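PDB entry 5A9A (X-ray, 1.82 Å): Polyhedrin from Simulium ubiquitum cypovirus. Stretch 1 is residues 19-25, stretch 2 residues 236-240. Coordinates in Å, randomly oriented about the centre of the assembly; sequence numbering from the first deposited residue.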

# COMPACT_ATOMS: atom_id res chain seq x y z
N VAL A 19 -22.13 23.61 17.91
CA VAL A 19 -21.22 23.61 16.77
C VAL A 19 -19.78 23.55 17.29
O VAL A 19 -18.95 22.82 16.75
CB VAL A 19 -21.41 24.87 15.89
CG1 VAL A 19 -20.22 25.07 14.97
CG2 VAL A 19 -22.70 24.75 15.09
N ASN A 20 -19.50 24.33 18.33
CA ASN A 20 -18.18 24.30 18.97
C ASN A 20 -17.85 22.93 19.55
O ASN A 20 -16.76 22.40 19.34
CB ASN A 20 -18.08 25.36 20.06
CG ASN A 20 -18.21 26.78 19.52
OD1 ASN A 20 -18.19 27.00 18.31
ND2 ASN A 20 -18.33 27.75 20.42
N ARG A 21 -18.80 22.34 20.28
CA ARG A 21 -18.59 21.03 20.89
C ARG A 21 -18.46 19.96 19.80
O ARG A 21 -17.69 19.02 19.93
CB ARG A 21 -19.74 20.67 21.84
CG ARG A 21 -19.69 21.44 23.15
CD ARG A 21 -20.91 21.17 24.04
NE ARG A 21 -20.95 19.81 24.56
CZ ARG A 21 -21.89 18.92 24.27
NH1 ARG A 21 -22.88 19.22 23.44
NH2 ARG A 21 -21.84 17.70 24.80
N GLN A 22 -19.23 20.13 18.73
CA GLN A 22 -19.23 19.20 17.61
C GLN A 22 -17.82 19.00 17.04
O GLN A 22 -17.43 17.89 16.71
CB GLN A 22 -20.16 19.72 16.51
CG GLN A 22 -20.20 18.85 15.27
CD GLN A 22 -21.34 19.23 14.34
OE1 GLN A 22 -21.22 20.17 13.55
NE2 GLN A 22 -22.45 18.50 14.44
N LEU A 23 -17.07 20.09 16.93
CA LEU A 23 -15.72 20.03 16.39
C LEU A 23 -14.77 19.30 17.34
O LEU A 23 -13.81 18.66 16.91
CB LEU A 23 -15.18 21.43 16.11
CG LEU A 23 -15.85 22.18 14.95
CD1 LEU A 23 -15.37 23.62 14.91
CD2 LEU A 23 -15.57 21.49 13.62
N VAL A 24 -15.06 19.38 18.63
CA VAL A 24 -14.23 18.73 19.64
C VAL A 24 -14.64 17.28 19.86
O VAL A 24 -13.79 16.43 20.15
CB VAL A 24 -14.28 19.49 20.98
CG1 VAL A 24 -13.59 18.69 22.08
CG2 VAL A 24 -13.64 20.86 20.84
N GLN A 25 -15.93 16.99 19.74
CA GLN A 25 -16.44 15.65 19.97
C GLN A 25 -16.62 14.85 18.68
O GLN A 25 -16.67 13.62 18.70
CB GLN A 25 -17.76 15.71 20.74
CG GLN A 25 -17.67 16.43 22.07
CD GLN A 25 -18.85 16.15 22.97
OE1 GLN A 25 -19.62 15.22 22.73
NE2 GLN A 25 -18.99 16.95 24.02
N GLY A 236 -5.80 21.82 17.82
CA GLY A 236 -6.85 20.98 17.27
C GLY A 236 -8.24 21.30 17.80
O GLY A 236 -9.24 20.79 17.30
N LEU A 237 -8.30 22.16 18.81
CA LEU A 237 -9.56 22.48 19.48
C LEU A 237 -10.31 23.60 18.77
O LEU A 237 -9.80 24.22 17.84
CB LEU A 237 -9.30 22.86 20.94
CG LEU A 237 -9.57 21.82 22.03
CD1 LEU A 237 -9.45 20.38 21.53
CD2 LEU A 237 -8.64 22.06 23.21
N ALA A 238 -11.53 23.87 19.23
CA ALA A 238 -12.37 24.91 18.64
C ALA A 238 -12.00 26.28 19.19
O ALA A 238 -11.54 26.40 20.32
CB ALA A 238 -13.83 24.61 18.92
N GLY A 239 -12.21 27.31 18.38
CA GLY A 239 -12.05 28.67 18.84
C GLY A 239 -13.06 28.98 19.93
O GLY A 239 -14.12 28.36 19.99
N ASP A 240 -12.72 29.92 20.80
CA ASP A 240 -13.63 30.34 21.85
C ASP A 240 -13.21 31.69 22.40
O ASP A 240 -12.08 32.13 22.17
CB ASP A 240 -13.65 29.31 22.99
CG ASP A 240 -14.95 29.33 23.78
OD1 ASP A 240 -15.69 30.34 23.70
OD2 ASP A 240 -15.22 28.34 24.49

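No hydrogen bond joins the two stretches: nearly two turns of a helix that begins earlier in the chain, residues 19-25, meet the irregular segment 236-240 through van der Waals contact alone, although the touching residues lie at least 213 positions apart in the chain. The contact is small, with 224 Å² buried on both sides together, and the smallest side chain present, that of Ala238, lies at its centre. Ala238 has the largest covered area of any residue here, and its CA-to-CB bond points toward the helix. The methyl touches three helical residues. Its closest approach is to backbone, 3.7 Å from Ala238 CB to Asn20 O; the carbonyl oxygen thus packs against a carbon that is no conventional hydrogen-bond donor. The same oxygen accepts a weak bond within the helix, from Leu23 N to Asn20 O at 3.4 Å. Beside it, Leu23 CD1 lies 4.4 Å from Ala238 CB, and Val24 CG2 lies 4.2 Å from Ala238 CB. These residues come together because positions 20, 23 and 24 of a helix, spaced by three and four, fall on one face. The backbones run close: the CA atoms of Asn20 and Ala238 are 5.9 Å apart, and those of Val24 and Leu237 6.0 Å.

Val24, with chi1 in the t well, reaches both Ala238 and Leu237 through CG2. Val24 CG2 is 4.0 Å from Ala238 N and 4.3 Å from Leu237 CD1. Leu237 starts sideways at its CA-to-CB bond, but the end of its side chain comes nearer the helix; its chi1 of -102° and chi2 of 27° both lie between the usual wells. Asn20 points its CA-to-CB bond toward the loop, yet its amide makes no polar link across the contact: Asn20 ND2 stays 4.3 Å from Gly239 O, too far for a hydrogen bond, while Asn20 OD1 is satisfied elsewhere in the structure. Gly239 leaves room where a CB would stand, so absence of a side chain is not required by the helix. Gly236, by contrast, has a phi of 82°, a value that by itself favours glycine. On the helix, Arg21 points its CA-to-CB bond away from the loop and contributes nothing to the contact by its side chain. Its carbonyl instead supports the helix, accepting a bond of 2.7 Å from Gln25 N to Arg21 O.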